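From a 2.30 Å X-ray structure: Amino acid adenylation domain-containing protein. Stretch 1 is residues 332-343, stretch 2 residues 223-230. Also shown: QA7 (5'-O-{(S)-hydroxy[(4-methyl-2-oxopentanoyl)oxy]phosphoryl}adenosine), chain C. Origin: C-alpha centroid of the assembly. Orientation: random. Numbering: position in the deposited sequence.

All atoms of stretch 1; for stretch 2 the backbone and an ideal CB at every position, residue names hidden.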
ATOM      1  N   GLY A 332     -13.260  14.381   8.497  1.00 37.53           N
ATOM      2  CA  GLY A 332     -12.822  13.534   9.589  1.00 36.63           C
ATOM      3  C   GLY A 332     -12.238  12.250   9.048  1.00 34.88           C
ATOM      4  O   GLY A 332     -12.136  12.046   7.836  1.00 32.22           O
ATOM      5  N   MET A 333     -11.848  11.382   9.976  1.00 35.46           N
ATOM      6  CA  MET A 333     -11.281  10.091   9.626  1.00 40.41           C
ATOM      7  C   MET A 333     -11.698   9.084  10.682  1.00 36.67           C
ATOM      8  O   MET A 333     -11.942   9.442  11.836  1.00 36.51           O
ATOM      9  CB  MET A 333      -9.745  10.129   9.535  1.00 38.11           C
ATOM     10  CG  MET A 333      -9.170  11.311   8.765  1.00 39.58           C
ATOM     11  SD  MET A 333      -7.359  11.351   8.797  1.00 41.12           S
ATOM     12  CE  MET A 333      -6.978   9.812   7.954  1.00 31.52           C
ATOM     13  N   SER A 334     -11.765   7.817  10.281  1.00 40.85           N
ATOM     14  CA  SER A 334     -12.044   6.768  11.252  1.00 38.46           C
ATOM     15  C   SER A 334     -11.027   6.802  12.387  1.00 39.87           C
ATOM     16  O   SER A 334     -11.376   6.563  13.549  1.00 38.64           O
ATOM     17  CB  SER A 334     -12.047   5.404  10.563  1.00 34.46           C
ATOM     18  OG  SER A 334     -10.741   5.051  10.154  1.00 55.69           O
ATOM     19  N   GLU A 335      -9.765   7.127  12.072  1.00 38.38           N
ATOM     20  CA  GLU A 335      -8.710   7.137  13.082  1.00 36.88           C
ATOM     21  C   GLU A 335      -8.906   8.222  14.132  1.00 36.65           C
ATOM     22  O   GLU A 335      -8.292   8.144  15.202  1.00 38.85           O
ATOM     23  CB  GLU A 335      -7.337   7.327  12.426  1.00 38.58           C
ATOM     24  CG  GLU A 335      -6.867   6.151  11.595  1.00 39.33           C
ATOM     25  CD  GLU A 335      -7.296   6.240  10.144  1.00 38.00           C
ATOM     26  OE1 GLU A 335      -8.295   6.935   9.850  1.00 41.10           O
ATOM     27  OE2 GLU A 335      -6.630   5.615   9.296  1.00 38.92           O
ATOM     28  N   ILE A 336      -9.737   9.226  13.854  1.00 40.77           N
ATOM     29  CA  ILE A 336      -9.968  10.317  14.797  1.00 36.59           C
ATOM     30  C   ILE A 336     -11.451  10.387  15.150  1.00 40.58           C
ATOM     31  O   ILE A 336     -11.964  11.448  15.528  1.00 37.49           O
ATOM     32  CB  ILE A 336      -9.450  11.652  14.227  1.00 38.65           C
ATOM     33  CG1 ILE A 336     -10.134  11.979  12.898  1.00 39.37           C
ATOM     34  CG2 ILE A 336      -7.927  11.598  14.021  1.00 40.24           C
ATOM     35  CD1 ILE A 336      -9.634  13.250  12.249  1.00 33.10           C
ATOM     36  N   SER A 337     -12.147   9.250  15.031  1.00 38.62           N
ATOM     37  CA  SER A 337     -13.519   9.080  15.514  1.00 41.82           C
ATOM     38  C   SER A 337     -14.538   9.910  14.735  1.00 39.61           C
ATOM     39  O   SER A 337     -15.545  10.344  15.298  1.00 40.77           O
ATOM     40  CB  SER A 337     -13.624   9.408  17.007  1.00 43.84           C
ATOM     41  OG  SER A 337     -12.809   8.542  17.773  1.00 43.66           O
ATOM     42  N   SER A 338     -14.292  10.111  13.439  1.00 36.61           N
ATOM     43  CA  SER A 338     -15.208  10.784  12.515  1.00 41.80           C
ATOM     44  C   SER A 338     -14.859  12.269  12.427  1.00 40.42           C
ATOM     45  O   SER A 338     -13.675  12.623  12.396  1.00 38.90           O
ATOM     46  CB  SER A 338     -16.684  10.548  12.901  1.00 36.78           C
ATOM     47  OG  SER A 338     -17.183  11.467  13.862  1.00 41.27           O
ATOM     48  N   ALA A 339     -15.861  13.141  12.355  1.00 41.67           N
ATOM     49  CA  ALA A 339     -15.602  14.529  11.993  1.00 42.21           C
ATOM     50  C   ALA A 339     -14.897  15.275  13.119  1.00 39.11           C
ATOM     51  O   ALA A 339     -15.165  15.052  14.300  1.00 38.91           O
ATOM     52  CB  ALA A 339     -16.905  15.236  11.640  1.00 36.32           C
ATOM     53  N   VAL A 340     -13.984  16.171  12.736  1.00 42.10           N
ATOM     54  CA  VAL A 340     -13.292  17.040  13.680  1.00 39.74           C
ATOM     55  C   VAL A 340     -13.358  18.503  13.276  1.00 39.13           C
ATOM     56  O   VAL A 340     -12.900  19.362  14.032  1.00 38.66           O
ATOM     57  CB  VAL A 340     -11.823  16.603  13.865  1.00 36.55           C
ATOM     58  CG1 VAL A 340     -11.762  15.216  14.495  1.00 38.24           C
ATOM     59  CG2 VAL A 340     -11.075  16.627  12.533  1.00 36.03           C
ATOM     60  N   VAL A 341     -13.921  18.816  12.109  1.00 39.92           N
ATOM     61  CA  VAL A 341     -14.155  20.189  11.676  1.00 41.01           C
ATOM     62  C   VAL A 341     -15.552  20.271  11.076  1.00 39.27           C
ATOM     63  O   VAL A 341     -16.000  19.344  10.395  1.00 38.89           O
ATOM     64  CB  VAL A 341     -13.105  20.668  10.652  1.00 36.53           C
ATOM     65  CG1 VAL A 341     -11.754  20.870  11.319  1.00 42.32           C
ATOM     66  CG2 VAL A 341     -12.993  19.690   9.491  1.00 37.16           C
ATOM     67  N   PHE A 342     -16.231  21.391  11.324  1.00 39.60           N
ATOM     68  CA  PHE A 342     -17.547  21.668  10.758  1.00 41.54           C
ATOM     69  C   PHE A 342     -17.589  23.116  10.295  1.00 43.31           C
ATOM     70  O   PHE A 342     -17.172  24.015  11.033  1.00 48.51           O
ATOM     71  CB  PHE A 342     -18.666  21.424  11.780  1.00 40.91           C
ATOM     72  CG  PHE A 342     -18.877  19.980  12.128  1.00 41.25           C
ATOM     73  CD1 PHE A 342     -19.722  19.187  11.371  1.00 36.36           C
ATOM     74  CD2 PHE A 342     -18.249  19.420  13.230  1.00 38.75           C
ATOM     75  CE1 PHE A 342     -19.926  17.861  11.697  1.00 39.77           C
ATOM     76  CE2 PHE A 342     -18.450  18.094  13.561  1.00 34.71           C
ATOM     77  CZ  PHE A 342     -19.290  17.314  12.795  1.00 43.28           C
ATOM     78  N   SER A 343     -18.094  23.339   9.084  1.00 40.55           N
ATOM     79  CA  SER A 343     -18.241  24.676   8.521  1.00 42.30           C
ATOM     80  C   SER A 343     -19.703  25.099   8.587  1.00 43.23           C
ATOM     81  O   SER A 343     -20.586  24.372   8.121  1.00 43.94           O
ATOM     82  CB  SER A 343     -17.750  24.714   7.073  1.00 40.75           C
ATOM     83  OG  SER A 343     -18.071  25.949   6.456  1.00 43.12           O
ATOM     84  N   UNK A 223     -19.488   2.880   8.390  1.00 41.00           N
ATOM     85  CA  UNK A 223     -18.762   4.120   8.161  1.00 39.19           C
ATOM     86  C   UNK A 223     -18.704   4.900   9.469  1.00 41.67           C
ATOM     87  O   UNK A 223     -19.691   4.967  10.212  1.00 38.59           O
ATOM     88  CB  UNK A 223     -19.419   4.949   7.055  1.00 39.19           C
ATOM     89  N   UNK A 224     -17.538   5.485   9.751  1.00 36.67           N
ATOM     90  CA  UNK A 224     -17.319   6.122  11.048  1.00 36.85           C
ATOM     91  C   UNK A 224     -18.329   7.238  11.279  1.00 33.47           C
ATOM     92  O   UNK A 224     -18.784   7.453  12.409  1.00 37.76           O
ATOM     93  CB  UNK A 224     -15.894   6.672  11.142  1.00 36.85           C
ATOM     94  N   UNK A 225     -18.705   7.960  10.220  1.00 35.76           N
ATOM     95  CA  UNK A 225     -19.733   8.978  10.359  1.00 36.89           C
ATOM     96  C   UNK A 225     -21.106   8.402  10.646  1.00 42.01           C
ATOM     97  O   UNK A 225     -21.954   9.072  11.246  1.00 33.00           O
ATOM     98  CB  UNK A 225     -19.793   9.830   9.089  1.00 36.89           C
ATOM     99  N   UNK A 226     -21.351   7.163  10.227  1.00 39.28           N
ATOM    100  CA  UNK A 226     -22.615   6.530  10.550  1.00 41.44           C
ATOM    101  C   UNK A 226     -22.680   6.080  11.996  1.00 38.65           C
ATOM    102  O   UNK A 226     -23.699   6.264  12.668  1.00 40.47           O
ATOM    103  CB  UNK A 226     -22.854   5.335   9.624  1.00 41.44           C
ATOM    104  N   UNK A 227     -21.594   5.496  12.498  1.00 36.06           N
ATOM    105  CA  UNK A 227     -21.635   4.929  13.840  1.00 40.10           C
ATOM    106  C   UNK A 227     -21.408   6.010  14.890  1.00 40.32           C
ATOM    107  O   UNK A 227     -22.129   6.071  15.892  1.00 42.07           O
ATOM    108  CB  UNK A 227     -20.590   3.821  13.985  1.00 40.10           C
ATOM    109  N   UNK A 228     -20.440   6.901  14.671  1.00 36.06           N
ATOM    110  CA  UNK A 228     -20.086   7.892  15.681  1.00 39.27           C
ATOM    111  C   UNK A 228     -20.805   9.207  15.416  1.00 35.44           C
ATOM    112  O   UNK A 228     -21.600   9.667  16.242  1.00 38.26           O
ATOM    113  CB  UNK A 228     -18.572   8.112  15.711  1.00 39.27           C
ATOM    114  N   UNK A 229     -20.526   9.829  14.267  1.00 31.06           N
ATOM    115  CA  UNK A 229     -21.004  11.190  14.044  1.00 35.24           C
ATOM    116  C   UNK A 229     -22.520  11.289  14.174  1.00 36.97           C
ATOM    117  O   UNK A 229     -23.042  12.358  14.510  1.00 39.12           O
ATOM    118  CB  UNK A 229     -20.568  11.680  12.662  1.00 35.24           C
ATOM    119  N   UNK A 230     -23.242  10.195  13.932  1.00 35.14           N
ATOM    120  CA  UNK A 230     -24.701  10.216  14.008  1.00 41.25           C
ATOM    121  C   UNK A 230     -25.212   9.247  15.064  1.00 38.74           C
ATOM    122  O   UNK A 230     -25.732   9.698  16.088  1.00 39.03           O
ATOM    123  CB  UNK A 230     -25.311   9.876  12.647  1.00 41.25           C
TER
HETATM  124  C01 QA7 C 701     -17.115  13.820   8.199  1.00 44.33           C
HETATM  125  C02 QA7 C 701     -17.092  12.341   8.095  1.00 40.95           C
HETATM  126  C03 QA7 C 701     -17.475  11.722   9.411  1.00 43.30           C
HETATM  127  C04 QA7 C 701     -15.750  12.010   7.527  1.00 43.01           C
HETATM  128  C05 QA7 C 701     -15.031  10.817   8.072  1.00 44.10           C
HETATM  129  C06 QA7 C 701     -14.506   9.788   7.126  1.00 42.01           C
HETATM  130  C10 QA7 C 701     -11.287   9.602   5.838  1.00 43.28           C
HETATM  131  C11 QA7 C 701     -10.755  10.213   4.727  1.00 47.53           C
HETATM  132  C12 QA7 C 701      -9.917  11.484   5.171  1.00 49.13           C
HETATM  133  C13 QA7 C 701      -9.983  12.236   4.208  1.00 49.35           C
HETATM  134  C14 QA7 C 701     -11.398  11.913   3.432  1.00 50.13           C
HETATM  135  C16 QA7 C 701     -13.138  12.980   4.657  1.00 47.33           C
HETATM  136  C18 QA7 C 701     -13.358  14.823   3.607  1.00 44.48           C
HETATM  137  C19 QA7 C 701     -13.686  16.071   3.087  1.00 39.75           C
HETATM  138  C21 QA7 C 701     -12.125  15.836   1.510  1.00 45.70           C
HETATM  139  C23 QA7 C 701     -12.392  14.132   3.009  1.00 44.86           C
HETATM  140  N15 QA7 C 701     -12.284  12.978   3.679  1.00 45.42           N
HETATM  141  N17 QA7 C 701     -13.803  14.098   4.631  1.00 46.52           N
HETATM  142  N20 QA7 C 701     -13.052  16.530   2.064  1.00 47.49           N
HETATM  143  N22 QA7 C 701     -11.786  14.676   1.942  1.00 47.65           N
HETATM  144  N24 QA7 C 701     -14.692  16.823   3.703  1.00 43.04           N
HETATM  145  O07 QA7 C 701     -13.742   8.753   7.536  1.00 48.97           O
HETATM  146  O09 QA7 C 701     -11.997   8.465   5.521  1.00 48.93           O
HETATM  147  O25 QA7 C 701     -11.830  10.826   3.887  1.00 45.76           O
HETATM  148  O26 QA7 C 701      -8.998  12.026   3.178  1.00 51.27           O
HETATM  149  O27 QA7 C 701      -8.505  11.238   5.628  1.00 49.27           O
HETATM  150  O28 QA7 C 701     -13.719   6.756   6.212  1.00 59.20           O
HETATM  151  O29 QA7 C 701     -11.942   7.151   7.506  1.00 42.14           O
HETATM  152  O30 QA7 C 701     -14.764   9.891   6.034  1.00 45.83           O
HETATM  153  O31 QA7 C 701     -14.855  10.729   9.189  1.00 46.39           O
HETATM  154  P08 QA7 C 701     -12.851   7.783   6.651  1.00 53.97           P

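Position 223 stands immediately before a helix, its phi/psi of -86/138° being extended. Its CA-to-CB bond runs sideways to stretch 1, whose atoms all lie more than 5.5 Å from the ideal CB. The first turn of a helix leaves backbone NH groups without partners, so a side chain that can accept a hydrogen bond suits this place: Ser, Thr, Asp, Asn or, with a longer reach, His. The residue is His223. The ND1 of His223 accepts from the backbone N of position 225 at 3.1 Å, capping the helix, while the ring edge faces the ligand, with His223 CE1 3.3 Å from QA7 O30.

Position 224 is helical and points toward stretch 1. Its ideal CB lies 3.9 Å from Ser334 CA and 4.3 Å from Ser338 CB, facing the bend where the chain turns between Met333 and Ser338. The nearby backbone N and O of that turn are largely paired among themselves, as in the bond from Ser338 N to Met333 O (2.9 Å), so an apolar chain of moderate size, such as Val, Ile, Leu or Met, would pack well. Ile224 fills the place. Its CG1 packs 3.5 Å from Ser338 N and 3.7 Å from Ser334 CA, and its CG2 comes 3.2 Å from QA7 O31. It has the largest area covered by stretch 1 of any residue in the helix segment.

At 225 the CB direction is sideways, and an ideal CB would be crowded by QA7 C03 at 3.0 Å. Glycine is therefore the natural choice, and Gly225 lets its CA approach QA7 C03 to 3.7 Å.

Position 226 is out of reach of stretch 1, which leaves its choice open. An ideal CB would, however, sit 3.2 Å from the O atom of residue 223, a mild crowding that Gly226 avoids.

Position 227 also points out of reach, so stretch 1 sets no preference; many helix-compatible residues would do. It is Ile227, with chi1 t.

Position 228 turns back toward stretch 1, one helical turn after 224. Its ideal CB is 3.8 Å from Ser337 O and 4.1 Å from Ser338 OG. Ser338 OG already donates to Ser337 O, at a very short 2.5 Å that deserves caution because the place of Ser337 O is less certain, so a compact apolar residue such as Ala or Val is reasonable, although Ser or Thr could also fit. Val228 is found, its CG1 3.3 Å from Ser337 O.

Position 229 points toward Ser338, with its ideal CB 3.6 Å from Ser338 OG. Beyond lie Ala339 CB, the Phe342 ring and the branched tail of the ligand, so a long, flexible apolar chain such as Met or Leu would suit. Met229 extends with chi1 and chi2 both t. Its SD lies 3.8 Å from Ala339 CB, 4.2 Å from Phe342 CZ at the ring edge, and 3.8 Å from QA7 C03.

Position 230 points out of reach, and stretch 1 cannot discriminate among candidates. The residue is Phe230.

Stretch 2 223-230: HIGGIVMF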
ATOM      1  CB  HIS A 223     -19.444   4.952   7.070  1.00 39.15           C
ATOM      2  CG  HIS A 223     -18.614   6.091   6.556  1.00 46.42           C
ATOM      3  ND1 HIS A 223     -18.052   7.040   7.383  1.00 40.66           N
ATOM      4  CD2 HIS A 223     -18.273   6.443   5.293  1.00 39.67           C
ATOM      5  CE1 HIS A 223     -17.389   7.920   6.654  1.00 44.88           C
ATOM      6  NE2 HIS A 223     -17.508   7.581   5.382  1.00 52.15           N
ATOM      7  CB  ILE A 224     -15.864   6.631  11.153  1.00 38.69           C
ATOM      8  CG1 ILE A 224     -15.516   6.963  12.607  1.00 34.53           C
ATOM      9  CG2 ILE A 224     -15.633   7.845  10.255  1.00 38.00           C
ATOM     10  CD1 ILE A 224     -15.215   5.741  13.449  1.00 35.04           C
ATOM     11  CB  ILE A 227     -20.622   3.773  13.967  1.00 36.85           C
ATOM     12  CG1 ILE A 227     -20.644   3.188  15.383  1.00 42.00           C
ATOM     13  CG2 ILE A 227     -19.200   4.219  13.592  1.00 40.81           C
ATOM     14  CD1 ILE A 227     -22.006   2.640  15.812  1.00 45.45           C
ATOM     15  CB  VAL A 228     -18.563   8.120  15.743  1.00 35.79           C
ATOM     16  CG1 VAL A 228     -18.223   9.154  16.820  1.00 36.90           C
ATOM     17  CG2 VAL A 228     -17.836   6.812  16.005  1.00 36.83           C
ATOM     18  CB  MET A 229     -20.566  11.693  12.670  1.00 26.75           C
ATOM     19  CG  MET A 229     -20.940  13.142  12.410  1.00 30.38           C
ATOM     20  SD  MET A 229     -20.332  13.773  10.833  1.00 38.10           S
ATOM     21  CE  MET A 229     -21.252  12.763   9.674  1.00 38.07           C
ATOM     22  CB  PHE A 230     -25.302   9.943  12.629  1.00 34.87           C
ATOM     23  CG  PHE A 230     -25.634  11.200  11.880  1.00 36.96           C
ATOM     24  CD1 PHE A 230     -26.947  11.539  11.618  1.00 35.74           C
ATOM     25  CD2 PHE A 230     -24.630  12.072  11.487  1.00 39.47           C
ATOM     26  CE1 PHE A 230     -27.256  12.707  10.954  1.00 39.83           C
ATOM     27  CE2 PHE A 230     -24.933  13.245  10.825  1.00 40.25           C
ATOM     28  CZ  PHE A 230     -26.250  13.562  10.557  1.00 40.53           C
TER
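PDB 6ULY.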